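Local coordinates for 6-phospho-beta-d glycosidase (Streptococcus pyogenes, PDB 5FOO), which probably hydrolyses 6-phospho-beta-glucosides as a TIM-barrel member of glycoside hydrolase family 1, at residues V168-S173 / Y194-A199; L175-F178 / I183-G186; E245-D250 / E263-V268; L251-A256 / L294-Y299; A267-D272 / P315-E320. The protein carries 1 engineered substitution. All coordinates share one frame; numbering follows the deposited sequence.

Contact 1 (V168-S173 / Y194-A199); sequences VVVEGS and YNLALA
Leu-196 pushes one methyl, CD1, from helix 186-208 into the notch between two consecutive valines of helix 166-174. The methyl lies 3.9 Å from Val-170 CG2, and Val-169 CG1 stands a little further off, 4.2 Å from the same Leu-196 CD1. Its sister CD2 is directed elsewhere, so the contact rests on a single branch. The torsions explain the reach: Leu-196 holds CG anti to its carbonyl carbon (chi1 -72°) and CD1 anti to CA (chi2 165°), which stretches the chain straight out from the helix. Val-170 and Leu-196 run past one another in opposite directions rather than meeting end-on. Both helices fall in the long excursion between the barrel strands 159-161 and 218-224, in the (beta/alpha)8 fold of family 1 glycoside hydrolases. Their separation here is wide, with 8.7 Å between Val-170 CA and Leu-196 CA, a span that the long leucine bridges while the branched valines offer compact, rigid surfaces to receive it. All three touching residues are buried. Trp-247 and Phe-252, both of helix 235-258, flank the site by touching Val-170 and Leu-196 respectively, and Phe-120 lies against Val-169. At the backbone, the carbonyl oxygen of Leu-196 accepts hydrogen bonds from His-163 NE2 and Thr-200 OG1, while the side chain of Val-169 comes to about 10 Å from the bound 6-phosphocyclophellitol.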
# COMPACT_ATOMS: atom_id res chain seq x y z
N VAL A 168 -7.55 -3.59 1.62
CA VAL A 168 -6.80 -4.64 2.29
C VAL A 168 -7.03 -4.61 3.82
O VAL A 168 -7.10 -5.64 4.45
CB VAL A 168 -5.29 -4.63 1.94
CG1 VAL A 168 -4.53 -5.66 2.73
CG2 VAL A 168 -5.08 -4.87 0.43
N VAL A 169 -7.14 -3.43 4.42
CA VAL A 169 -7.52 -3.33 5.82
C VAL A 169 -8.97 -3.86 6.07
O VAL A 169 -9.21 -4.55 7.07
CB VAL A 169 -7.45 -1.86 6.28
CG1 VAL A 169 -8.04 -1.68 7.66
CG2 VAL A 169 -6.00 -1.41 6.32
N VAL A 170 -9.90 -3.46 5.21
CA VAL A 170 -11.25 -3.87 5.30
C VAL A 170 -11.29 -5.42 5.23
O VAL A 170 -11.93 -6.03 6.05
CB VAL A 170 -12.03 -3.36 4.12
CG1 VAL A 170 -13.41 -4.03 4.00
CG2 VAL A 170 -12.20 -1.86 4.16
N GLU A 171 -10.62 -6.01 4.23
CA GLU A 171 -10.62 -7.43 4.02
C GLU A 171 -9.88 -8.17 5.10
O GLU A 171 -10.47 -9.08 5.74
CB GLU A 171 -10.16 -7.83 2.60
CG GLU A 171 -11.30 -7.44 1.64
CD GLU A 171 -11.13 -7.82 0.15
OE1 GLU A 171 -9.97 -8.23 -0.17
OE2 GLU A 171 -12.18 -7.71 -0.65
N GLY A 172 -8.66 -7.72 5.39
CA GLY A 172 -7.82 -8.31 6.44
C GLY A 172 -8.45 -8.37 7.82
O GLY A 172 -8.43 -9.47 8.47
N SER A 173 -8.99 -7.25 8.27
CA SER A 173 -9.54 -7.13 9.60
C SER A 173 -10.97 -7.71 9.70
O SER A 173 -11.37 -8.25 10.75
CB SER A 173 -9.48 -5.65 10.10
OG SER A 173 -8.17 -5.30 10.62
N TYR A 194 -16.50 2.65 4.23
CA TYR A 194 -16.97 4.04 4.18
C TYR A 194 -16.11 4.94 5.08
O TYR A 194 -15.74 6.06 4.69
CB TYR A 194 -18.44 4.14 4.59
CG TYR A 194 -18.95 5.55 4.77
CD1 TYR A 194 -18.82 6.18 5.95
CD2 TYR A 194 -19.57 6.21 3.72
CE1 TYR A 194 -19.29 7.49 6.11
CE2 TYR A 194 -20.05 7.50 3.85
CZ TYR A 194 -19.89 8.15 5.04
OH TYR A 194 -20.35 9.39 5.13
N ASN A 195 -15.75 4.44 6.27
CA ASN A 195 -15.06 5.27 7.24
C ASN A 195 -13.63 5.58 6.76
O ASN A 195 -13.14 6.70 6.94
CB ASN A 195 -15.04 4.64 8.63
CG ASN A 195 -16.40 4.70 9.33
OD1 ASN A 195 -17.39 5.31 8.86
ND2 ASN A 195 -16.46 4.04 10.47
N LEU A 196 -12.99 4.62 6.09
CA LEU A 196 -11.65 4.85 5.48
C LEU A 196 -11.66 5.89 4.36
O LEU A 196 -10.74 6.76 4.25
CB LEU A 196 -11.06 3.53 5.03
CG LEU A 196 -10.63 2.67 6.21
CD1 LEU A 196 -10.39 1.26 5.69
CD2 LEU A 196 -9.36 3.17 6.85
N ALA A 197 -12.70 5.83 3.54
CA ALA A 197 -12.90 6.80 2.46
C ALA A 197 -13.20 8.21 2.99
O ALA A 197 -12.67 9.16 2.46
CB ALA A 197 -14.04 6.36 1.57
N LEU A 198 -14.04 8.30 4.00
CA LEU A 198 -14.33 9.53 4.70
C LEU A 198 -13.07 10.08 5.37
O LEU A 198 -12.84 11.30 5.31
CB LEU A 198 -15.42 9.35 5.75
CG LEU A 198 -15.72 10.59 6.63
CD1 LEU A 198 -16.30 11.73 5.81
CD2 LEU A 198 -16.69 10.21 7.72
N ALA A 199 -12.29 9.23 6.01
CA ALA A 199 -10.99 9.64 6.55
C ALA A 199 -10.05 10.20 5.50
O ALA A 199 -9.35 11.14 5.76
CB ALA A 199 -10.33 8.49 7.27

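Contact 2 (L175-F178 / I183-G186); sequences LMQF and IVDG
The chain leaves helix 166-174 at Leu-175 and doubles back, bringing Leu-175 CA to 4.7 Å from Val-184 CA; on the way Gln-177 takes up left-handed backbone angles (phi 65°). Beside this close pass, Val-184 turns CG2 toward the first arm of the loop. That methyl touches Gln-177 OE1 at 3.7 Å and also meets the CG and CD of the same glutamine, while the carbonyl oxygen of Leu-175 lies 3.8 Å from Val-184 CG2. The glutamine side chain is extended beyond CG and passes slantwise over the valine, so aliphatic part and amide both lie along the methyl; a long polar residue suits this exposed place. Leu-175 starts away from the other arm, but its CD2 swings back to 4.1 Å from Gly-186 CA; a residue without a side chain lets the leucine come in over bare backbone. Next to it Asp-185 is the N-cap of helix 186-208, its OD1 accepting from Lys-188 N, as suits a short carboxylate at a helix start. The loop thus connects the end of helix 166-174 to the start of helix 186-208, where Leu-175 also packs on Ala-189 and Ser-316 OG bonds to Gly-186 N.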
# COMPACT_ATOMS: atom_id res chain seq x y z
N LEU A 175 -13.04 -9.55 6.94
CA LEU A 175 -13.59 -10.56 5.97
C LEU A 175 -12.77 -11.85 5.90
O LEU A 175 -13.31 -12.91 5.99
CB LEU A 175 -13.75 -9.98 4.55
CG LEU A 175 -14.84 -8.88 4.47
CD1 LEU A 175 -14.76 -8.08 3.15
CD2 LEU A 175 -16.24 -9.44 4.67
N MET A 176 -11.45 -11.74 5.78
CA MET A 176 -10.61 -12.86 5.35
C MET A 176 -9.59 -13.28 6.37
O MET A 176 -8.72 -14.08 6.05
CB MET A 176 -9.88 -12.46 4.06
CG MET A 176 -10.76 -11.96 2.91
SD MET A 176 -11.68 -13.27 2.06
CE MET A 176 -10.42 -14.23 1.17
N GLN A 177 -9.61 -12.69 7.55
CA GLN A 177 -8.79 -13.13 8.69
C GLN A 177 -7.27 -13.04 8.58
O GLN A 177 -6.59 -13.89 9.07
CB GLN A 177 -9.26 -14.53 9.15
CG GLN A 177 -10.75 -14.59 9.36
CD GLN A 177 -11.21 -15.98 9.82
OE1 GLN A 177 -11.80 -16.73 9.06
NE2 GLN A 177 -10.94 -16.30 11.05
N PHE A 178 -6.73 -11.97 8.02
CA PHE A 178 -5.26 -11.84 7.93
C PHE A 178 -4.67 -10.58 8.55
O PHE A 178 -3.46 -10.44 8.61
CB PHE A 178 -4.77 -12.10 6.49
CG PHE A 178 -5.25 -11.11 5.45
CD1 PHE A 178 -4.54 -9.90 5.23
CD2 PHE A 178 -6.36 -11.39 4.65
CE1 PHE A 178 -4.97 -9.02 4.23
CE2 PHE A 178 -6.77 -10.52 3.63
CZ PHE A 178 -6.10 -9.32 3.45
N ILE A 183 -11.76 -10.98 12.38
CA ILE A 183 -13.14 -11.42 12.54
C ILE A 183 -13.81 -11.38 11.19
O ILE A 183 -13.26 -10.84 10.20
CB ILE A 183 -13.96 -10.59 13.59
CG1 ILE A 183 -14.14 -9.14 13.16
CG2 ILE A 183 -13.31 -10.65 14.98
CD1 ILE A 183 -14.84 -8.25 14.17
N VAL A 184 -14.99 -12.00 11.13
CA VAL A 184 -15.69 -12.14 9.89
C VAL A 184 -16.97 -11.40 10.12
O VAL A 184 -17.85 -11.91 10.81
CB VAL A 184 -15.85 -13.66 9.55
CG1 VAL A 184 -16.67 -13.88 8.29
CG2 VAL A 184 -14.51 -14.28 9.34
N ASP A 185 -17.08 -10.16 9.62
CA ASP A 185 -18.33 -9.40 9.82
C ASP A 185 -18.54 -8.36 8.71
O ASP A 185 -18.01 -7.25 8.77
CB ASP A 185 -18.29 -8.76 11.21
CG ASP A 185 -19.58 -8.08 11.60
OD1 ASP A 185 -20.30 -7.60 10.71
OD2 ASP A 185 -19.83 -7.97 12.81
N GLY A 186 -19.34 -8.74 7.72
CA GLY A 186 -19.54 -7.95 6.49
C GLY A 186 -20.14 -6.57 6.78
O GLY A 186 -19.80 -5.60 6.17

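Contact 3 (E245-D250 / E263-V268); sequences ELWNND and EELVAV
Leu-246 and Leu-265 join two successive helices: 235-258, which packs on the (beta/alpha)8 barrel, and 263-271, which follows it on its outer side. Locally their axes pass 9.8 Å apart at a signed crossing angle of -123°, steeply inclined and closer to antiparallel than parallel. The leucines meet at their roots, with Leu-246 CB 4.4 Å from Leu-265 CB, and then diverge. Leu-246 carries its CD1 at about a right angle across the side chain of Glu-264, lying over the flat face of the carboxylate 3.8 Å from Glu-264 CD. Glu-264 suits this exposed position because its extended chain gives the leucine an aliphatic flank, while OE1 is taken up by a hydrogen bond to His-242 NE2. Leu-265 sends its methyls elsewhere: with CG anti to its backbone N (chi1 173°), it spreads them against helix 235-258. CD2 settles 3.7 Å from the carbonyl oxygen of Leu-246, and CD1 approaches the edge of the Trp-247 indole, near the ring plane, 4.3 Å from Trp-247 CE3. At the far edge of that indole NE1 is bonded to Glu-171 OE2, which helps to fix the ring's rotation. The helix carrying Leu-246 widens here into a pi-type turn: Glu-245 O receives Asn-249 N and Asp-250 N from opposite faces of its carbonyl plane, each 2.9 Å from that oxygen.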
# COMPACT_ATOMS: atom_id res chain seq x y z
N GLU A 245 -15.08 -5.88 -9.53
CA GLU A 245 -14.47 -4.55 -9.80
C GLU A 245 -15.16 -3.51 -9.01
O GLU A 245 -14.49 -2.70 -8.38
CB GLU A 245 -14.46 -4.20 -11.28
CG GLU A 245 -13.66 -5.26 -12.03
CD GLU A 245 -12.62 -4.77 -12.98
OE1 GLU A 245 -12.69 -3.61 -13.33
OE2 GLU A 245 -11.75 -5.59 -13.37
N LEU A 246 -16.49 -3.55 -8.98
CA LEU A 246 -17.23 -2.54 -8.21
C LEU A 246 -16.75 -2.39 -6.78
O LEU A 246 -16.61 -1.26 -6.28
CB LEU A 246 -18.73 -2.80 -8.14
CG LEU A 246 -19.62 -2.49 -9.31
CD1 LEU A 246 -21.02 -2.97 -8.95
CD2 LEU A 246 -19.64 -1.00 -9.58
N TRP A 247 -16.58 -3.54 -6.10
CA TRP A 247 -16.12 -3.63 -4.74
C TRP A 247 -14.61 -3.38 -4.62
O TRP A 247 -14.21 -2.50 -3.89
CB TRP A 247 -16.51 -5.00 -4.09
CG TRP A 247 -15.97 -5.18 -2.73
CD1 TRP A 247 -14.88 -5.93 -2.40
CD2 TRP A 247 -16.48 -4.65 -1.49
NE1 TRP A 247 -14.64 -5.86 -1.07
CE2 TRP A 247 -15.59 -5.05 -0.49
CE3 TRP A 247 -17.56 -3.84 -1.13
CZ2 TRP A 247 -15.77 -4.72 0.83
CZ3 TRP A 247 -17.74 -3.52 0.17
CH2 TRP A 247 -16.85 -3.94 1.14
N ASN A 248 -13.80 -4.20 -5.27
CA ASN A 248 -12.35 -4.19 -5.01
C ASN A 248 -11.63 -2.95 -5.58
O ASN A 248 -10.58 -2.59 -5.09
CB ASN A 248 -11.64 -5.47 -5.50
CG ASN A 248 -12.13 -6.71 -4.76
OD1 ASN A 248 -11.76 -6.94 -3.61
ND2 ASN A 248 -13.04 -7.46 -5.38
N ASN A 249 -12.20 -2.34 -6.62
CA ASN A 249 -11.59 -1.20 -7.29
C ASN A 249 -12.43 0.08 -7.16
O ASN A 249 -11.93 1.08 -6.62
CB ASN A 249 -11.28 -1.53 -8.75
CG ASN A 249 -10.27 -2.66 -8.86
OD1 ASN A 249 -9.57 -2.96 -7.89
ND2 ASN A 249 -10.17 -3.26 -9.99
N ASP A 250 -13.68 0.02 -7.62
CA ASP A 250 -14.48 1.23 -7.78
C ASP A 250 -14.80 1.98 -6.52
O ASP A 250 -14.79 3.22 -6.55
CB ASP A 250 -15.75 0.97 -8.51
CG ASP A 250 -15.54 0.52 -9.92
OD1 ASP A 250 -14.39 0.25 -10.36
OD2 ASP A 250 -16.55 0.37 -10.57
N GLU A 263 -22.83 4.14 -7.76
CA GLU A 263 -24.27 4.02 -7.49
C GLU A 263 -24.71 2.56 -7.52
O GLU A 263 -25.49 2.09 -6.69
CB GLU A 263 -25.05 4.80 -8.55
CG GLU A 263 -24.88 6.30 -8.51
CD GLU A 263 -26.12 7.00 -8.04
OE1 GLU A 263 -26.36 6.99 -6.80
OE2 GLU A 263 -26.84 7.55 -8.92
N GLU A 264 -24.16 1.82 -8.46
CA GLU A 264 -24.50 0.42 -8.59
C GLU A 264 -24.08 -0.37 -7.34
O GLU A 264 -24.81 -1.27 -6.92
CB GLU A 264 -23.91 -0.18 -9.86
CG GLU A 264 -24.45 -1.56 -10.18
CD GLU A 264 -23.82 -2.20 -11.40
OE1 GLU A 264 -23.06 -1.55 -12.16
OE2 GLU A 264 -24.08 -3.40 -11.62
N LEU A 265 -22.93 -0.01 -6.75
CA LEU A 265 -22.45 -0.69 -5.58
C LEU A 265 -23.35 -0.40 -4.40
O LEU A 265 -23.74 -1.30 -3.67
CB LEU A 265 -20.95 -0.40 -5.26
CG LEU A 265 -20.43 -0.97 -3.93
CD1 LEU A 265 -20.47 -2.52 -3.97
CD2 LEU A 265 -19.03 -0.46 -3.61
N VAL A 266 -23.61 0.88 -4.17
CA VAL A 266 -24.60 1.32 -3.24
C VAL A 266 -25.94 0.56 -3.33
O VAL A 266 -26.43 0.18 -2.29
CB VAL A 266 -24.88 2.84 -3.38
CG1 VAL A 266 -26.12 3.28 -2.62
CG2 VAL A 266 -23.71 3.61 -2.80
N ALA A 267 -26.53 0.40 -4.51
CA ALA A 267 -27.80 -0.39 -4.64
C ALA A 267 -27.61 -1.86 -4.18
O ALA A 267 -28.45 -2.38 -3.47
CB ALA A 267 -28.33 -0.34 -6.08
N VAL A 268 -26.47 -2.50 -4.49
CA VAL A 268 -26.25 -3.85 -4.00
C VAL A 268 -26.19 -3.90 -2.47
O VAL A 268 -26.83 -4.76 -1.82
CB VAL A 268 -25.03 -4.51 -4.67
CG1 VAL A 268 -24.69 -5.87 -4.04
CG2 VAL A 268 -25.25 -4.64 -6.19

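Contact 4 (L251-A256 / L294-Y299); sequences LFMEAA and LGLNFY. With JAZ (6-phosphocyclophellitol), chain G.
Barrel strand 293-297 meets the surrounding helical layer where Leu-294 and Leu-296 take in Met-253 and Ala-256 of helix 235-258, the strand-against-helix packing of a TIM barrel. Helix and strand run nearly antiparallel, at 167°, with their local axes 11.5 Å apart. Methionine fills the interval: its chain bends at both chi2 (-71°) and chi3, bringing the thioether end round to the strand, although CB starts off to one side. Its CE lies 3.6 Å from Leu-294 CD1, and the sulphur is as near to that methyl. The same SD faces Leu-296 CD2 at 4.2 Å, the two side chains crossing at about a right angle. Ala-256, one turn on, is small enough to leave room for the other branch of the leucine, Leu-294 CD2, 4.2 Å from Ala-256 CB. Further along the same segment, Tyr-299 belongs to the ligand pocket. It holds CG between the backbone N and the carbonyl carbon (chi1 46°) and turns one ring face to the ligand, with C6 of 6-phosphocyclophellitol 3.8 Å above the ring plane, toward the rim. Tyr-299 OH is bonded to Glu-165 OE2, which helps to hold the ring. Strands 218-224 and 362-367 lie on either side of 293-297 in the barrel, while Met-353 of helix 344-356 packs on both Met-253 and Leu-296.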
# COMPACT_ATOMS: atom_id res chain seq x y z
N LEU A 251 -15.08 1.27 -5.42
CA LEU A 251 -15.50 1.91 -4.17
C LEU A 251 -14.46 3.01 -3.84
O LEU A 251 -14.77 4.18 -3.75
CB LEU A 251 -15.59 0.88 -3.03
CG LEU A 251 -16.26 1.32 -1.73
CD1 LEU A 251 -16.43 0.13 -0.75
CD2 LEU A 251 -15.47 2.39 -1.01
N PHE A 252 -13.21 2.63 -3.66
CA PHE A 252 -12.23 3.61 -3.21
C PHE A 252 -11.76 4.56 -4.35
O PHE A 252 -11.43 5.71 -4.05
CB PHE A 252 -11.05 2.95 -2.50
CG PHE A 252 -11.36 2.46 -1.10
CD1 PHE A 252 -11.60 3.34 -0.07
CD2 PHE A 252 -11.40 1.09 -0.81
CE1 PHE A 252 -11.88 2.90 1.24
CE2 PHE A 252 -11.72 0.63 0.48
CZ PHE A 252 -11.94 1.53 1.51
N MET A 253 -11.68 4.07 -5.59
CA MET A 253 -11.28 4.92 -6.72
C MET A 253 -12.28 6.03 -7.01
O MET A 253 -11.88 7.16 -7.16
CB MET A 253 -11.05 4.14 -7.99
CG MET A 253 -9.75 3.36 -8.01
SD MET A 253 -8.28 4.40 -8.16
CE MET A 253 -8.51 5.03 -9.82
N GLU A 254 -13.57 5.69 -7.03
CA GLU A 254 -14.62 6.64 -7.29
C GLU A 254 -14.62 7.67 -6.20
O GLU A 254 -14.74 8.83 -6.49
CB GLU A 254 -16.00 6.00 -7.47
CG GLU A 254 -16.17 5.21 -8.75
CD GLU A 254 -15.96 6.06 -9.99
OE1 GLU A 254 -16.34 7.25 -9.98
OE2 GLU A 254 -15.42 5.52 -10.97
N ALA A 255 -14.53 7.24 -4.94
CA ALA A 255 -14.47 8.19 -3.84
C ALA A 255 -13.20 9.08 -3.86
O ALA A 255 -13.29 10.28 -3.68
CB ALA A 255 -14.55 7.49 -2.52
N ALA A 256 -12.02 8.50 -4.11
CA ALA A 256 -10.77 9.27 -4.16
C ALA A 256 -10.74 10.35 -5.28
O ALA A 256 -10.37 11.47 -5.02
CB ALA A 256 -9.59 8.36 -4.33
N LEU A 294 -2.56 9.66 -7.44
CA LEU A 294 -2.70 8.34 -6.82
C LEU A 294 -1.43 7.58 -6.87
O LEU A 294 -0.62 7.71 -7.82
CB LEU A 294 -3.72 7.49 -7.54
CG LEU A 294 -5.18 7.89 -7.33
CD1 LEU A 294 -6.01 7.18 -8.39
CD2 LEU A 294 -5.72 7.67 -5.93
N GLY A 295 -1.27 6.73 -5.87
CA GLY A 295 -0.41 5.58 -6.05
C GLY A 295 -1.28 4.39 -6.34
O GLY A 295 -2.35 4.22 -5.72
N LEU A 296 -0.83 3.59 -7.29
CA LEU A 296 -1.51 2.37 -7.66
C LEU A 296 -0.56 1.22 -7.47
O LEU A 296 0.53 1.25 -8.00
CB LEU A 296 -1.98 2.41 -9.10
CG LEU A 296 -3.04 3.47 -9.31
CD1 LEU A 296 -3.52 3.38 -10.74
CD2 LEU A 296 -4.23 3.34 -8.36
N ASN A 297 -0.98 0.24 -6.67
CA ASN A 297 -0.17 -0.94 -6.35
C ASN A 297 -0.53 -2.08 -7.28
O ASN A 297 -1.71 -2.32 -7.56
CB ASN A 297 -0.33 -1.41 -4.89
CG ASN A 297 0.22 -0.42 -3.87
OD1 ASN A 297 1.04 0.47 -4.15
ND2 ASN A 297 -0.24 -0.56 -2.66
N PHE A 298 0.50 -2.74 -7.79
CA PHE A 298 0.31 -3.97 -8.55
C PHE A 298 1.42 -5.00 -8.32
O PHE A 298 2.59 -4.77 -8.63
CB PHE A 298 0.21 -3.71 -10.07
CG PHE A 298 0.00 -4.95 -10.80
CD1 PHE A 298 -1.26 -5.52 -10.82
CD2 PHE A 298 1.07 -5.62 -11.34
CE1 PHE A 298 -1.45 -6.74 -11.44
CE2 PHE A 298 0.91 -6.81 -11.96
CZ PHE A 298 -0.35 -7.40 -11.98
N TYR A 299 1.03 -6.17 -7.85
CA TYR A 299 2.02 -7.25 -7.65
C TYR A 299 1.48 -8.68 -7.92
O TYR A 299 2.27 -9.60 -8.01
CB TYR A 299 2.63 -7.16 -6.25
CG TYR A 299 1.60 -6.96 -5.20
CD1 TYR A 299 1.14 -5.67 -4.91
CD2 TYR A 299 1.01 -8.04 -4.52
CE1 TYR A 299 0.13 -5.47 -3.97
CE2 TYR A 299 0.01 -7.81 -3.58
CZ TYR A 299 -0.43 -6.54 -3.32
OH TYR A 299 -1.39 -6.26 -2.39
C2 JAZ G . 3.52 -6.15 1.51
C3 JAZ G . 3.24 -4.63 1.50
C4 JAZ G . 1.95 -4.33 0.74
C5 JAZ G . 1.99 -4.84 -0.70
C6 JAZ G . 2.38 -6.30 -0.74
C7 JAZ G . 3.66 -6.58 0.05
C8 JAZ G . 4.13 -8.03 -0.11
O9 JAZ G . 3.12 -8.87 0.43
P10 JAZ G . 3.54 -10.26 1.08
O11 JAZ G . 2.25 -10.82 1.57
O12 JAZ G . 4.67 -10.09 2.01
O13 JAZ G . 4.10 -11.06 -0.02
O14 JAZ G . 1.28 -7.10 -0.29
O15 JAZ G . 4.77 -6.43 2.16
O16 JAZ G . 3.08 -4.24 2.84
O17 JAZ G . 1.69 -2.94 0.76

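Contact 5 (A267-D272 / P315-E320); sequences AVLKKD and PSWSPE. With EDO (1,2-ethanediol), chain K.
The long loop between strands 302-305 and 324-325 packs against the C-terminal end of helix 263-271 through Trp-317. With CG anti to the backbone N (chi1 -169°), the tryptophan carries its ring across to Leu-269 and Asp-272. Leu-269 CD2 covers one face in a CH-pi contact, 4.0 Å from the centroid of the Trp-317 six-membered ring. On the opposite face lies Pro-319 N, toward the rim. At the ring edge Trp-317 NE1 donates to Asp-272 OD2 over 2.8 Å, with an N-H...O angle of 154°. The oxygen lies close to the indole plane and is approached on its anti side, the carboxylate being turned 47° from the ring. Its other oxygen, Asp-272 OD1, is met on the syn side by Lys-271 NZ at 2.8 Å in a salt bridge. Tyr-322 OH also bonds to OD2. In the loop, Ser-318 OG accepts from Glu-320 N, forming an ST turn that shapes the chain after the tryptophan. With a lysine, an indole N-H and a tyrosine hydroxyl gathered round it, the Asp-272 carboxylate is probably kept ionised, and a polar bond joins the apolar contact in fixing the indole's rotation.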
# COMPACT_ATOMS: atom_id res chain seq x y z
N ALA A 267 -26.53 0.40 -4.51
CA ALA A 267 -27.80 -0.39 -4.64
C ALA A 267 -27.61 -1.86 -4.18
O ALA A 267 -28.45 -2.38 -3.47
CB ALA A 267 -28.33 -0.34 -6.08
N VAL A 268 -26.47 -2.50 -4.49
CA VAL A 268 -26.25 -3.85 -4.00
C VAL A 268 -26.19 -3.90 -2.47
O VAL A 268 -26.83 -4.76 -1.82
CB VAL A 268 -25.03 -4.51 -4.67
CG1 VAL A 268 -24.69 -5.87 -4.04
CG2 VAL A 268 -25.25 -4.64 -6.19
N LEU A 269 -25.43 -3.00 -1.90
CA LEU A 269 -25.20 -3.01 -0.45
C LEU A 269 -26.52 -2.80 0.30
O LEU A 269 -26.76 -3.47 1.29
CB LEU A 269 -24.18 -1.94 -0.02
CG LEU A 269 -22.77 -2.19 -0.53
CD1 LEU A 269 -21.94 -0.97 -0.15
CD2 LEU A 269 -22.15 -3.47 0.05
N LYS A 270 -27.34 -1.89 -0.24
CA LYS A 270 -28.67 -1.56 0.32
C LYS A 270 -29.64 -2.73 0.20
O LYS A 270 -30.31 -3.06 1.15
CB LYS A 270 -29.20 -0.38 -0.45
CG LYS A 270 -30.40 0.37 0.06
CD LYS A 270 -30.76 1.30 -1.13
CE LYS A 270 -31.55 2.54 -0.79
NZ LYS A 270 -32.75 2.12 -0.02
N LYS A 271 -29.67 -3.37 -0.96
CA LYS A 271 -30.47 -4.54 -1.15
C LYS A 271 -30.06 -5.64 -0.21
O LYS A 271 -30.91 -6.37 0.28
CB LYS A 271 -30.38 -5.01 -2.59
CG LYS A 271 -31.07 -6.34 -2.90
CD LYS A 271 -30.77 -6.86 -4.32
CE LYS A 271 -29.30 -7.12 -4.68
NZ LYS A 271 -28.59 -8.22 -3.98
N ASP A 272 -28.77 -5.76 0.08
CA ASP A 272 -28.32 -6.83 0.92
C ASP A 272 -28.39 -6.42 2.38
O ASP A 272 -27.88 -7.17 3.20
CB ASP A 272 -26.88 -7.29 0.60
CG ASP A 272 -26.74 -7.89 -0.77
OD1 ASP A 272 -27.77 -8.21 -1.34
OD2 ASP A 272 -25.61 -8.09 -1.27
N PRO A 315 -23.00 -16.82 6.86
CA PRO A 315 -22.66 -16.36 8.24
C PRO A 315 -22.61 -14.81 8.37
O PRO A 315 -22.95 -14.28 9.40
CB PRO A 315 -21.26 -17.01 8.52
CG PRO A 315 -20.66 -17.30 7.18
CD PRO A 315 -21.81 -17.45 6.19
N SER A 316 -22.27 -14.13 7.28
CA SER A 316 -22.04 -12.70 7.25
C SER A 316 -22.05 -12.29 5.75
O SER A 316 -21.75 -13.10 4.90
CB SER A 316 -20.68 -12.49 7.88
OG SER A 316 -20.28 -11.16 7.81
N TRP A 317 -22.39 -11.05 5.42
CA TRP A 317 -22.18 -10.51 4.09
C TRP A 317 -20.70 -10.60 3.67
O TRP A 317 -19.80 -10.49 4.49
CB TRP A 317 -22.72 -9.08 3.95
CG TRP A 317 -22.76 -8.60 2.51
CD1 TRP A 317 -23.76 -8.79 1.62
CD2 TRP A 317 -21.73 -7.88 1.80
NE1 TRP A 317 -23.43 -8.20 0.41
CE2 TRP A 317 -22.18 -7.67 0.50
CE3 TRP A 317 -20.48 -7.40 2.15
CZ2 TRP A 317 -21.42 -6.99 -0.46
CZ3 TRP A 317 -19.71 -6.71 1.16
CH2 TRP A 317 -20.19 -6.52 -0.10
N SER A 318 -20.49 -10.92 2.39
CA SER A 318 -19.18 -10.90 1.78
C SER A 318 -19.33 -10.53 0.29
O SER A 318 -20.29 -10.91 -0.33
CB SER A 318 -18.49 -12.27 1.89
OG SER A 318 -17.46 -12.33 0.94
N PRO A 319 -18.35 -9.80 -0.28
CA PRO A 319 -18.36 -9.54 -1.74
C PRO A 319 -18.28 -10.82 -2.55
O PRO A 319 -18.81 -10.88 -3.68
CB PRO A 319 -17.10 -8.63 -1.95
CG PRO A 319 -16.23 -8.88 -0.75
CD PRO A 319 -17.20 -9.18 0.40
N GLU A 320 -17.68 -11.85 -1.95
CA GLU A 320 -17.58 -13.19 -2.54
C GLU A 320 -18.87 -14.01 -2.62
O GLU A 320 -18.86 -15.13 -3.17
CB GLU A 320 -16.45 -14.01 -1.87
CG GLU A 320 -15.09 -13.33 -2.00
CD GLU A 320 -13.88 -14.27 -1.89
OE1 GLU A 320 -14.01 -15.39 -1.39
OE2 GLU A 320 -12.77 -13.85 -2.29
C1 EDO K . -20.46 -18.02 -2.61
O1 EDO K . -21.71 -17.52 -3.15
C2 EDO K . -20.31 -17.63 -1.13
O2 EDO K . -18.91 -17.44 -0.87

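In the fold
Helix 235-258 runs through the group, supplying one segment each to contacts 3 and 4, whose centres are 14 Å apart; Leu-265 CD2 touches Leu-251 CB at 3.7 Å between them. Contacts 3 and 5 share helix 263-271, and Trp-247 meets Trp-317 edge-to-face. Contact 1 joins this network where Ala-197 CB lies 4.3 Å from Ala-255 CB of contact 4. Contact 2, in the loop between the two helices of contact 1, reaches contact 5 where Leu-175 CD1 packs 3.8 Å from Pro-319 CD. Contact 4 alone includes a ligand-pocket residue, Tyr-299; contact 5, centred 22 Å from it, belongs to the periphery.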